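Local coordinates for putative outer membrane protein (LpxR) (Salmonella typhimurium, PDB 3FID) that removes acyl chains from lipid A as a lipopolysaccharide-modifying beta-barrel enzyme of the outer membrane, at residues A56-S61 / S80-T85; G109-G114 / N139-T144; W133-E138 / G236-T241. All coordinates share one frame; numbering follows the deposited sequence.

Contact 1: A56-S61 / S80-T85; sequences AQDIYS and SAFLHT. With ZN (zinc ion), chain E.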
ATOM      1  N   ALA A  56      10.483   1.480   4.212  1.00 10.75           N
ATOM      2  CA  ALA A  56       9.854   0.660   3.180  1.00  9.55           C
ATOM      3  C   ALA A  56      10.483   0.895   1.805  1.00  9.01           C
ATOM      4  O   ALA A  56      11.085   1.950   1.566  1.00  9.48           O
ATOM      5  CB  ALA A  56       8.352   0.950   3.140  1.00  8.09           C
ATOM      6  N   GLN A  57      10.343  -0.099   0.937  1.00  8.47           N
ATOM      7  CA  GLN A  57      10.739   0.024  -0.474  1.00  8.12           C
ATOM      8  C   GLN A  57       9.636  -0.571  -1.342  1.00  8.19           C
ATOM      9  O   GLN A  57       9.221  -1.720  -1.154  1.00  9.29           O
ATOM     10  CB  GLN A  57      12.063  -0.695  -0.757  1.00  7.38           C
ATOM     11  CG  GLN A  57      12.658  -0.336  -2.159  1.00  8.64           C
ATOM     12  CD  GLN A  57      13.548  -1.416  -2.737  1.00 11.10           C
ATOM     13  OE1 GLN A  57      13.242  -2.607  -2.657  1.00 13.08           O
ATOM     14  NE2 GLN A  57      14.667  -1.002  -3.317  1.00 12.06           N
ATOM     15  N   ASP A  58       9.148   0.223  -2.282  1.00  8.40           N
ATOM     16  CA  ASP A  58       8.156  -0.252  -3.235  1.00  7.57           C
ATOM     17  C   ASP A  58       8.694  -0.109  -4.647  1.00  8.52           C
ATOM     18  O   ASP A  58       9.347   0.886  -4.944  1.00  9.13           O
ATOM     19  CB  ASP A  58       6.903   0.571  -3.061  1.00  8.96           C
ATOM     20  CG  ASP A  58       6.287   0.341  -1.708  1.00  9.22           C
ATOM     21  OD1 ASP A  58       5.975  -0.846  -1.427  1.00  9.02           O
ATOM     22  OD2 ASP A  58       6.176   1.325  -0.954  1.00  9.10           O
ATOM     23  N   ILE A  59       8.442  -1.127  -5.475  1.00  8.27           N
ATOM     24  CA  ILE A  59       9.028  -1.258  -6.816  1.00  8.80           C
ATOM     25  C   ILE A  59       7.870  -1.354  -7.822  1.00  9.23           C
ATOM     26  O   ILE A  59       6.905  -2.112  -7.597  1.00  8.48           O
ATOM     27  CB  ILE A  59       9.915  -2.511  -6.898  1.00  8.83           C
ATOM     28  CG1 ILE A  59      10.985  -2.481  -5.778  1.00 10.01           C
ATOM     29  CG2 ILE A  59      10.607  -2.644  -8.323  1.00  7.88           C
ATOM     30  CD1 ILE A  59      11.930  -3.698  -5.821  1.00  8.29           C
ATOM     31  N   TYR A  60       7.979  -0.559  -8.894  1.00  9.91           N
ATOM     32  CA  TYR A  60       6.941  -0.398  -9.917  1.00 10.84           C
ATOM     33  C   TYR A  60       7.546  -0.766 -11.260  1.00 10.85           C
ATOM     34  O   TYR A  60       8.750  -0.585 -11.466  1.00  9.76           O
ATOM     35  CB  TYR A  60       6.386   1.045  -9.941  1.00 10.61           C
ATOM     36  CG  TYR A  60       5.775   1.369  -8.592  1.00 11.07           C
ATOM     37  CD1 TYR A  60       4.503   0.911  -8.273  1.00 12.44           C
ATOM     38  CD2 TYR A  60       6.499   2.058  -7.614  1.00 14.02           C
ATOM     39  CE1 TYR A  60       3.936   1.139  -7.003  1.00 13.16           C
ATOM     40  CE2 TYR A  60       5.941   2.304  -6.344  1.00 14.62           C
ATOM     41  CZ  TYR A  60       4.663   1.831  -6.057  1.00 12.69           C
ATOM     42  OH  TYR A  60       4.084   2.042  -4.819  1.00 13.42           O
ATOM     43  N   SER A  61       6.700  -1.294 -12.144  1.00 10.84           N
ATOM     44  CA  SER A  61       7.190  -2.069 -13.317  1.00 10.86           C
ATOM     45  C   SER A  61       6.270  -1.840 -14.531  1.00 11.95           C
ATOM     46  O   SER A  61       5.057  -1.626 -14.354  1.00 11.05           O
ATOM     47  CB  SER A  61       7.226  -3.566 -12.964  1.00 10.44           C
ATOM     48  OG  SER A  61       7.690  -4.355 -14.078  1.00 12.37           O
ATOM     49  N   SER A  80      10.529   1.885 -11.797  1.00 10.78           N
ATOM     50  CA  SER A  80      10.872   2.860 -10.754  1.00 10.90           C
ATOM     51  C   SER A  80      10.828   2.218  -9.361  1.00 10.46           C
ATOM     52  O   SER A  80      10.298   1.133  -9.183  1.00 10.05           O
ATOM     53  CB  SER A  80       9.951   4.105 -10.792  1.00 11.28           C
ATOM     54  OG  SER A  80       8.621   3.770 -10.394  1.00 12.48           O
ATOM     55  N   ALA A  81      11.404   2.893  -8.380  1.00 10.24           N
ATOM     56  CA  ALA A  81      11.211   2.474  -6.989  1.00 10.42           C
ATOM     57  C   ALA A  81      11.122   3.674  -6.060  1.00 10.90           C
ATOM     58  O   ALA A  81      11.646   4.756  -6.348  1.00 11.15           O
ATOM     59  CB  ALA A  81      12.319   1.487  -6.534  1.00 10.20           C
ATOM     60  N   PHE A  82      10.429   3.463  -4.953  1.00 10.38           N
ATOM     61  CA  PHE A  82      10.183   4.482  -3.951  1.00 10.83           C
ATOM     62  C   PHE A  82      10.717   3.909  -2.630  1.00 10.23           C
ATOM     63  O   PHE A  82      10.231   2.898  -2.159  1.00 10.16           O
ATOM     64  CB  PHE A  82       8.667   4.708  -3.899  1.00 11.08           C
ATOM     65  CG  PHE A  82       8.203   5.652  -2.808  1.00 12.04           C
ATOM     66  CD1 PHE A  82       8.970   6.749  -2.416  1.00 11.89           C
ATOM     67  CD2 PHE A  82       6.945   5.460  -2.237  1.00 12.20           C
ATOM     68  CE1 PHE A  82       8.493   7.646  -1.458  1.00 12.72           C
ATOM     69  CE2 PHE A  82       6.461   6.335  -1.258  1.00 11.39           C
ATOM     70  CZ  PHE A  82       7.244   7.430  -0.872  1.00 12.80           C
ATOM     71  N   LEU A  83      11.735   4.550  -2.067  1.00 10.26           N
ATOM     72  CA  LEU A  83      12.334   4.128  -0.785  1.00 10.27           C
ATOM     73  C   LEU A  83      11.995   5.198   0.245  1.00 10.03           C
ATOM     74  O   LEU A  83      12.214   6.374  -0.002  1.00 10.13           O
ATOM     75  CB  LEU A  83      13.850   4.041  -0.927  1.00 11.50           C
ATOM     76  CG  LEU A  83      14.651   3.676   0.331  1.00  9.48           C
ATOM     77  CD1 LEU A  83      14.477   2.188   0.796  1.00 10.63           C
ATOM     78  CD2 LEU A  83      16.100   3.972  -0.058  1.00 11.80           C
ATOM     79  N   HIS A  84      11.422   4.809   1.379  1.00 10.20           N
ATOM     80  CA  HIS A  84      10.851   5.841   2.260  1.00 10.70           C
ATOM     81  C   HIS A  84      10.901   5.466   3.727  1.00 10.88           C
ATOM     82  O   HIS A  84      10.960   4.304   4.074  1.00 10.74           O
ATOM     83  CB  HIS A  84       9.423   6.227   1.839  1.00 10.41           C
ATOM     84  CG  HIS A  84       8.520   5.058   1.545  1.00  9.64           C
ATOM     85  ND1 HIS A  84       7.404   4.766   2.296  1.00  9.82           N
ATOM     86  CD2 HIS A  84       8.556   4.133   0.557  1.00  9.20           C
ATOM     87  CE1 HIS A  84       6.789   3.715   1.778  1.00  7.98           C
ATOM     88  NE2 HIS A  84       7.485   3.299   0.736  1.00  8.36           N
ATOM     89  N   THR A  85      10.919   6.486   4.585  1.00 11.31           N
ATOM     90  CA  THR A  85      10.864   6.243   6.003  1.00 11.40           C
ATOM     91  C   THR A  85      10.008   7.345   6.569  1.00 11.68           C
ATOM     92  O   THR A  85       9.971   8.426   6.026  1.00 11.84           O
ATOM     93  CB  THR A  85      12.289   6.212   6.665  1.00 12.13           C
ATOM     94  OG1 THR A  85      12.157   5.962   8.071  1.00 12.37           O
ATOM     95  CG2 THR A  85      13.074   7.500   6.438  1.00 11.10           C
TER
HETATM   96 ZN    ZN E 299       6.458   5.598   3.968  1.00 15.36          ZN
HETATM   97  O   HOH W   1       4.264   5.451   3.417  1.00 12.80           O
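D58 and H84 meet across two antiparallel strands, 49-60 and 80-94, which are adjacent staves of the LpxR beta-barrel. H84 NE2 donates to D58 OD2 at 2.9 Å; the oxygen lies in the imidazole plane, whereas the nitrogen meets the carboxylate on its anti side, 31° out of plane. D58 OD1 is held by Y33 OH and a salt bridge to R205. On the other ring nitrogen, H84 ND1 binds the zinc ion at 2.1 Å, a site shared with H54, D104 and a water. The ring is also packed on both faces: A56 CB lies over one, toward the rim, 3.7 Å from the H84 ring centroid in a CH-pi contact, and F82 CE2 covers the centre of the other. H84 CG sits between the backbone N and the carbonyl carbon (chi1 46°), on the side of the sheet that also carries A56 and D58. Backbone hydrogen bonds run in reciprocal pairs through A56 with H84, D58 with F82 and Y60 with S80; S80 N to Y60 O is the long one at 3.1 Å. Apolar contact is lighter. F82 CB sits at the edge of the Y60 ring, 4.4 Å from Y60 CE2. On the other side of the sheet Q57 pairs with L83 and I59 with A81; V117 of helix 114-125 touches Q57 and I59. With metal on ND1, the NE2 proton is directed at D58, a second-shell carboxylate that fixes the rotation of the ring and would probably make H84 a stronger zinc ligand.

Contact 2: G109-G114 / N139-T144; sequences GPDAGG and NRYGYT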
ATOM      1  N   GLY A 109      13.708   7.031  -7.769  1.00 13.07           N
ATOM      2  CA  GLY A 109      14.834   7.141  -8.700  1.00 13.17           C
ATOM      3  C   GLY A 109      15.792   6.000  -8.470  1.00 13.43           C
ATOM      4  O   GLY A 109      15.517   5.114  -7.647  1.00 13.90           O
ATOM      5  N   PRO A 110      16.915   5.965  -9.214  1.00 13.52           N
ATOM      6  CA  PRO A 110      17.921   4.911  -8.992  1.00 12.68           C
ATOM      7  C   PRO A 110      18.378   4.770  -7.506  1.00 12.78           C
ATOM      8  O   PRO A 110      18.635   3.662  -7.043  1.00 13.85           O
ATOM      9  CB  PRO A 110      19.089   5.369  -9.870  1.00 13.95           C
ATOM     10  CG  PRO A 110      18.448   6.106 -10.954  1.00 13.06           C
ATOM     11  CD  PRO A 110      17.294   6.855 -10.336  1.00 12.70           C
ATOM     12  N   ASP A 111      18.444   5.879  -6.775  1.00 12.95           N
ATOM     13  CA  ASP A 111      18.839   5.884  -5.351  1.00 14.01           C
ATOM     14  C   ASP A 111      17.890   5.080  -4.444  1.00 13.26           C
ATOM     15  O   ASP A 111      18.280   4.681  -3.351  1.00 12.57           O
ATOM     16  CB  ASP A 111      18.966   7.319  -4.821  1.00 14.06           C
ATOM     17  CG  ASP A 111      20.145   8.072  -5.445  1.00 17.42           C
ATOM     18  OD1 ASP A 111      20.799   7.494  -6.352  1.00 16.07           O
ATOM     19  OD2 ASP A 111      20.386   9.236  -5.037  1.00 17.11           O
ATOM     20  N   ALA A 112      16.670   4.817  -4.923  1.00 12.71           N
ATOM     21  CA  ALA A 112      15.714   4.015  -4.152  1.00 12.10           C
ATOM     22  C   ALA A 112      16.065   2.527  -4.150  1.00 11.21           C
ATOM     23  O   ALA A 112      15.545   1.753  -3.351  1.00 11.85           O
ATOM     24  CB  ALA A 112      14.287   4.260  -4.666  1.00 11.21           C
ATOM     25  N   GLY A 113      16.946   2.112  -5.074  1.00 11.93           N
ATOM     26  CA  GLY A 113      17.540   0.757  -5.067  1.00 11.44           C
ATOM     27  C   GLY A 113      16.705  -0.358  -5.679  1.00 12.17           C
ATOM     28  O   GLY A 113      16.912  -1.543  -5.374  1.00 12.14           O
ATOM     29  N   GLY A 114      15.728   0.009  -6.509  1.00 12.92           N
ATOM     30  CA  GLY A 114      14.857  -0.989  -7.167  1.00 12.41           C
ATOM     31  C   GLY A 114      15.567  -1.968  -8.096  1.00 12.58           C
ATOM     32  O   GLY A 114      15.315  -3.177  -8.025  1.00 11.10           O
ATOM     33  N   ASN A 139      16.191  10.320 -10.308  1.00 15.30           N
ATOM     34  CA  ASN A 139      16.070  10.700  -8.894  1.00 15.36           C
ATOM     35  C   ASN A 139      15.250  11.965  -8.660  1.00 15.97           C
ATOM     36  O   ASN A 139      15.434  12.977  -9.353  1.00 15.28           O
ATOM     37  CB  ASN A 139      17.446  10.893  -8.242  1.00 16.27           C
ATOM     38  CG  ASN A 139      18.186   9.584  -7.992  1.00 17.59           C
ATOM     39  OD1 ASN A 139      17.601   8.601  -7.544  1.00 16.76           O
ATOM     40  ND2 ASN A 139      19.500   9.574  -8.276  1.00 20.18           N
ATOM     41  N   ARG A 140      14.341  11.887  -7.688  1.00 14.66           N
ATOM     42  CA  ARG A 140      13.780  13.059  -7.049  1.00 14.55           C
ATOM     43  C   ARG A 140      13.597  12.706  -5.593  1.00 14.78           C
ATOM     44  O   ARG A 140      12.951  11.717  -5.275  1.00 14.42           O
ATOM     45  CB  ARG A 140      12.455  13.514  -7.651  1.00 14.57           C
ATOM     46  CG  ARG A 140      11.922  14.725  -6.895  1.00 16.22           C
ATOM     47  CD  ARG A 140      10.610  15.207  -7.400  1.00 19.25           C
ATOM     48  NE  ARG A 140      10.691  15.763  -8.744  1.00 18.94           N
ATOM     49  CZ  ARG A 140       9.629  16.230  -9.399  1.00 21.06           C
ATOM     50  NH1 ARG A 140       8.418  16.205  -8.817  1.00 23.02           N
ATOM     51  NH2 ARG A 140       9.767  16.715 -10.625  1.00 19.64           N
ATOM     52  N   TYR A 141      14.228  13.496  -4.726  1.00 15.33           N
ATOM     53  CA  TYR A 141      14.154  13.323  -3.282  1.00 15.10           C
ATOM     54  C   TYR A 141      13.010  14.175  -2.843  1.00 15.50           C
ATOM     55  O   TYR A 141      12.743  15.220  -3.453  1.00 15.15           O
ATOM     56  CB  TYR A 141      15.441  13.822  -2.616  1.00 15.33           C
ATOM     57  CG  TYR A 141      16.510  12.782  -2.604  1.00 15.69           C
ATOM     58  CD1 TYR A 141      16.677  11.942  -1.505  1.00 14.88           C
ATOM     59  CD2 TYR A 141      17.358  12.614  -3.713  1.00 15.62           C
ATOM     60  CE1 TYR A 141      17.654  10.931  -1.502  1.00 16.15           C
ATOM     61  CE2 TYR A 141      18.342  11.624  -3.707  1.00 17.20           C
ATOM     62  CZ  TYR A 141      18.477  10.787  -2.596  1.00 15.81           C
ATOM     63  OH  TYR A 141      19.444   9.817  -2.596  1.00 15.57           O
ATOM     64  N   GLY A 142      12.309  13.750  -1.800  1.00 15.18           N
ATOM     65  CA  GLY A 142      11.175  14.539  -1.368  1.00 16.51           C
ATOM     66  C   GLY A 142      10.565  14.081  -0.073  1.00 17.85           C
ATOM     67  O   GLY A 142      11.152  13.299   0.666  1.00 16.90           O
ATOM     68  N   TYR A 143       9.380  14.596   0.184  1.00 19.15           N
ATOM     69  CA  TYR A 143       8.651  14.310   1.396  1.00 21.14           C
ATOM     70  C   TYR A 143       7.199  14.022   1.003  1.00 20.97           C
ATOM     71  O   TYR A 143       6.730  14.465  -0.068  1.00 20.54           O
ATOM     72  CB  TYR A 143       8.726  15.522   2.325  1.00 22.49           C
ATOM     73  CG  TYR A 143       7.874  16.682   1.849  1.00 25.28           C
ATOM     74  CD1 TYR A 143       8.347  17.564   0.872  1.00 27.84           C
ATOM     75  CD2 TYR A 143       6.582  16.889   2.364  1.00 26.28           C
ATOM     76  CE1 TYR A 143       7.566  18.620   0.415  1.00 27.63           C
ATOM     77  CE2 TYR A 143       5.794  17.945   1.913  1.00 27.34           C
ATOM     78  CZ  TYR A 143       6.301  18.811   0.946  1.00 26.77           C
ATOM     79  OH  TYR A 143       5.535  19.864   0.483  1.00 27.43           O
ATOM     80  N   THR A 144       6.504  13.254   1.844  1.00 20.28           N
ATOM     81  CA  THR A 144       5.057  13.166   1.746  1.00 20.14           C
ATOM     82  C   THR A 144       4.485  13.658   3.074  1.00 18.88           C
ATOM     83  O   THR A 144       5.061  13.399   4.115  1.00 19.89           O
ATOM     84  CB  THR A 144       4.528  11.726   1.378  1.00 20.12           C
ATOM     85  OG1 THR A 144       4.815  10.784   2.441  1.00 23.38           O
ATOM     86  CG2 THR A 144       5.193  11.239   0.107  1.00 21.26           C
TER
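N139 and D111 carry this contact, and its tight part gathers about one atom, N139 OD1. The amide oxygen takes the backbone N-H of D111 at 3.0 Å, in the plane of its carbonyl and on a lone pair, with an N-H...O angle of 163°. It also packs on the preceding residues, lying 3.3 Å from G109 C and equally close to P110 CD. G109 (phi 146°) has a backbone that calls for glycine, and a CB there would run into N139 OD1. N139 CG lies beside its own backbone N, anti to the carbonyl carbon (chi1 -73°), and the amide reaches across to the start of the 3-10 segment 110-112.

The outer side is looser and solvent-facing. There Y141 OH donates to D111 OD2 at 2.7 Å, meeting it on the anti side, while D111 OD2 stands at the edge of the Y141 ring, near its plane, and the two side chains cross at about a right angle. D111 OD1 is 3.1 Å from N139 ND2. D111 and P110 also touch a crystal neighbour.

The strand beginning at R140 is a barrel stave: R140, G142 and T144 share backbone hydrogen bonds with I108, G106 and D104 of strand 97-108. The 3-10 turn continues that strand toward helix 114-125, with A112 lying on A81 and L83 of strand 80-94.

Contact 3: W133-E138 / G236-T241; sequences WQDQIE and GKTLQT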
ATOM      1  N   TRP A 133      15.686  -1.442 -16.455  1.00 13.02           N
ATOM      2  CA  TRP A 133      16.106  -0.733 -15.252  1.00 13.24           C
ATOM      3  C   TRP A 133      17.132   0.369 -15.580  1.00 13.43           C
ATOM      4  O   TRP A 133      17.230   1.332 -14.862  1.00 13.51           O
ATOM      5  CB  TRP A 133      16.648  -1.713 -14.196  1.00 12.13           C
ATOM      6  CG  TRP A 133      15.577  -2.292 -13.324  1.00 11.55           C
ATOM      7  CD1 TRP A 133      15.151  -3.602 -13.280  1.00 11.54           C
ATOM      8  CD2 TRP A 133      14.811  -1.584 -12.337  1.00 11.22           C
ATOM      9  NE1 TRP A 133      14.155  -3.742 -12.330  1.00 11.37           N
ATOM     10  CE2 TRP A 133      13.927  -2.525 -11.737  1.00 10.89           C
ATOM     11  CE3 TRP A 133      14.796  -0.255 -11.894  1.00  9.91           C
ATOM     12  CZ2 TRP A 133      13.016  -2.171 -10.712  1.00 11.79           C
ATOM     13  CZ3 TRP A 133      13.886   0.106 -10.883  1.00 12.80           C
ATOM     14  CH2 TRP A 133      12.991  -0.860 -10.314  1.00 10.00           C
ATOM     15  N   GLN A 134      17.876   0.230 -16.688  1.00 15.13           N
ATOM     16  CA  GLN A 134      18.825   1.264 -17.138  1.00 16.15           C
ATOM     17  C   GLN A 134      18.087   2.540 -17.524  1.00 15.09           C
ATOM     18  O   GLN A 134      18.659   3.624 -17.488  1.00 14.40           O
ATOM     19  CB  GLN A 134      19.711   0.760 -18.327  1.00 16.51           C
ATOM     20  CG  GLN A 134      18.962   0.422 -19.608  1.00 18.62           C
ATOM     21  CD  GLN A 134      19.837  -0.234 -20.709  1.00 20.61           C
ATOM     22  OE1 GLN A 134      21.031   0.085 -20.858  1.00 25.42           O
ATOM     23  NE2 GLN A 134      19.233  -1.132 -21.492  1.00 26.59           N
ATOM     24  N   ASP A 135      16.825   2.390 -17.928  1.00 14.14           N
ATOM     25  CA  ASP A 135      15.997   3.530 -18.333  1.00 14.53           C
ATOM     26  C   ASP A 135      14.916   3.854 -17.277  1.00 14.67           C
ATOM     27  O   ASP A 135      13.839   4.364 -17.601  1.00 14.44           O
ATOM     28  CB  ASP A 135      15.397   3.246 -19.735  1.00 14.68           C
ATOM     29  CG  ASP A 135      14.887   4.496 -20.423  1.00 14.66           C
ATOM     30  OD1 ASP A 135      15.403   5.600 -20.137  1.00 16.45           O
ATOM     31  OD2 ASP A 135      13.983   4.355 -21.276  1.00 17.72           O
ATOM     32  N   GLN A 136      15.203   3.542 -16.002  1.00 13.94           N
ATOM     33  CA  GLN A 136      14.263   3.836 -14.900  1.00 12.54           C
ATOM     34  C   GLN A 136      14.009   5.332 -14.702  1.00 12.86           C
ATOM     35  O   GLN A 136      14.743   6.165 -15.236  1.00 13.24           O
ATOM     36  CB  GLN A 136      14.739   3.167 -13.593  1.00 11.76           C
ATOM     37  CG  GLN A 136      16.014   3.753 -12.930  1.00 11.34           C
ATOM     38  CD  GLN A 136      16.345   3.008 -11.645  1.00 12.52           C
ATOM     39  OE1 GLN A 136      15.544   2.990 -10.727  1.00 12.61           O
ATOM     40  NE2 GLN A 136      17.520   2.373 -11.592  1.00 10.72           N
ATOM     41  N   ILE A 137      12.961   5.674 -13.941  1.00 12.32           N
ATOM     42  CA  ILE A 137      12.708   7.059 -13.541  1.00 12.58           C
ATOM     43  C   ILE A 137      13.890   7.640 -12.759  1.00 12.96           C
ATOM     44  O   ILE A 137      14.412   7.005 -11.855  1.00 12.58           O
ATOM     45  CB  ILE A 137      11.369   7.212 -12.729  1.00 12.42           C
ATOM     46  CG1 ILE A 137      10.169   6.671 -13.551  1.00 12.24           C
ATOM     47  CG2 ILE A 137      11.136   8.661 -12.299  1.00 10.23           C
ATOM     48  CD1 ILE A 137       9.873   7.413 -14.892  1.00 16.96           C
ATOM     49  N   GLU A 138      14.299   8.853 -13.121  1.00 12.62           N
ATOM     50  CA  GLU A 138      15.444   9.530 -12.492  1.00 13.78           C
ATOM     51  C   GLU A 138      15.136  10.069 -11.090  1.00 14.42           C
ATOM     52  O   GLU A 138      13.959  10.294 -10.748  1.00 14.53           O
ATOM     53  CB  GLU A 138      15.885  10.689 -13.373  1.00 12.48           C
ATOM     54  CG  GLU A 138      14.974  11.903 -13.300  1.00 13.64           C
ATOM     55  CD  GLU A 138      15.382  13.006 -14.295  1.00 15.56           C
ATOM     56  OE1 GLU A 138      14.607  13.962 -14.468  1.00 17.57           O
ATOM     57  OE2 GLU A 138      16.452  12.893 -14.910  1.00 18.35           O
ATOM     58  N   GLY A 236       7.545  11.386 -13.771  1.00 15.79           N
ATOM     59  CA  GLY A 236       8.985  11.602 -13.834  1.00 16.41           C
ATOM     60  C   GLY A 236       9.570  11.241 -15.197  1.00 17.30           C
ATOM     61  O   GLY A 236       8.961  10.526 -15.988  1.00 17.18           O
ATOM     62  N   LYS A 237      10.788  11.700 -15.441  1.00 17.12           N
ATOM     63  CA  LYS A 237      11.462  11.492 -16.701  1.00 19.21           C
ATOM     64  C   LYS A 237      12.427  10.305 -16.581  1.00 18.30           C
ATOM     65  O   LYS A 237      13.112  10.161 -15.566  1.00 18.59           O
ATOM     66  CB  LYS A 237      12.206  12.797 -17.029  1.00 18.86           C
ATOM     67  CG  LYS A 237      12.811  12.893 -18.410  1.00 22.76           C
ATOM     68  CD  LYS A 237      13.588  14.218 -18.556  1.00 23.82           C
ATOM     69  CE  LYS A 237      15.092  13.996 -18.338  1.00 29.84           C
ATOM     70  NZ  LYS A 237      15.865  15.260 -18.495  1.00 31.08           N
ATOM     71  N   THR A 238      12.487   9.459 -17.614  1.00 18.05           N
ATOM     72  CA  THR A 238      13.373   8.279 -17.623  1.00 18.21           C
ATOM     73  C   THR A 238      14.853   8.655 -17.814  1.00 19.19           C
ATOM     74  O   THR A 238      15.149   9.678 -18.424  1.00 18.50           O
ATOM     75  CB  THR A 238      13.016   7.324 -18.772  1.00 18.80           C
ATOM     76  OG1 THR A 238      13.099   8.044 -20.024  1.00 16.69           O
ATOM     77  CG2 THR A 238      11.596   6.730 -18.584  1.00 17.65           C
ATOM     78  N   LEU A 239      15.763   7.805 -17.318  1.00 19.49           N
ATOM     79  CA  LEU A 239      17.215   8.112 -17.295  1.00 20.13           C
ATOM     80  C   LEU A 239      17.867   8.294 -18.672  1.00 20.46           C
ATOM     81  O   LEU A 239      18.644   9.232 -18.873  1.00 20.11           O
ATOM     82  CB  LEU A 239      17.984   7.010 -16.554  1.00 20.18           C
ATOM     83  CG  LEU A 239      18.064   7.049 -15.038  1.00 19.93           C
ATOM     84  CD1 LEU A 239      18.814   5.789 -14.564  1.00 20.78           C
ATOM     85  CD2 LEU A 239      18.790   8.321 -14.575  1.00 19.86           C
ATOM     86  N   GLN A 240      17.531   7.397 -19.598  1.00 20.45           N
ATOM     87  CA  GLN A 240      18.173   7.304 -20.909  1.00 21.18           C
ATOM     88  C   GLN A 240      17.318   7.798 -22.073  1.00 21.17           C
ATOM     89  O   GLN A 240      17.808   8.551 -22.923  1.00 20.91           O
ATOM     90  CB  GLN A 240      18.589   5.880 -21.187  1.00 21.02           C
ATOM     91  CG  GLN A 240      19.607   5.332 -20.221  1.00 23.38           C
ATOM     92  CD  GLN A 240      19.926   3.922 -20.572  1.00 27.08           C
ATOM     93  OE1 GLN A 240      19.131   3.237 -21.218  1.00 30.57           O
ATOM     94  NE2 GLN A 240      21.093   3.467 -20.168  1.00 30.74           N
ATOM     95  N   THR A 241      16.058   7.380 -22.139  1.00 21.10           N
ATOM     96  CA  THR A 241      15.168   7.913 -23.190  1.00 20.87           C
ATOM     97  C   THR A 241      14.659   9.307 -22.865  1.00 21.70           C
ATOM     98  O   THR A 241      14.082   9.976 -23.730  1.00 21.96           O
ATOM     99  CB  THR A 241      13.980   6.977 -23.511  1.00 21.55           C
ATOM    100  OG1 THR A 241      13.313   6.582 -22.296  1.00 20.36           O
ATOM    101  CG2 THR A 241      14.459   5.734 -24.233  1.00 21.81           C
TER
HETATM  102  O   HOH W   2      12.203  13.609 -13.483  1.00 12.89           O
HETATM  103  O   HOH W   3      16.852  11.702 -17.293  1.00 31.59           O
HETATM  104  O   HOH W   4      14.838  16.172 -16.009  1.00 40.20           O
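The D135 carboxylate is met by Q240 N nearly in line with the bond from CG to OD1, and by T241 N from above its plane. Q240 N is 2.8 Å from D135 OD1. T241 N is likewise 2.8 Å from D135 OD1. D135 OD2 turns its syn lone pair to T241 OG1 and has a further donor in A72 N. T241 OG1 in turn accepts from T238 OG1 at 2.7 Å. Q136 CD lies in plane at the edge of the W133 ring. The amides of Q134 and Q240 are turned 49° apart and joined by a weak bond from Q240 NE2 to Q134 OE1; Q134 NE2 is held by P70 O. This is loop-to-loop packing at one end of the barrel: the loop before strand 140-157 lies against the loop before strand 251-263, their backbones meeting in a single bridge between I137 and T238. On its two sides L239 N bonds to Q136 O, and E138 N to K237 O at 3.0 Å. I137 CD1 packs 3.4 Å from G236 O, while L239 lies alongside Q136, pointing the same way. Farther along, E138 OE2 and K237 NZ stay 4.3 Å apart, beyond a salt bridge; one water joins E138 OE1 to K237 NZ and another joins the same E138 OE1 to K237 N.

From the N terminus, contact 1 comes first, closing the loop of residues 62-79 by pairing strands 49-60 and 80-94. The chain then runs through strand 97-108 to residues 109-114, and contact 2 closes the excursion through helix 114-125 back to strand 140-157. Contact 3 crosses it: residues 133-138 lie inside that excursion, yet their partner, 236-241, follows five further strands. The three join directly. Q57 NE2 reaches A112 O, I59 and S80 meet W133, and P110 packs on both I137 and L239. Neighbouring staves, helix 114-125 and two loops are thereby tied together at one end of the barrel, beside the strand pair of contact 1 that carries a zinc ligand.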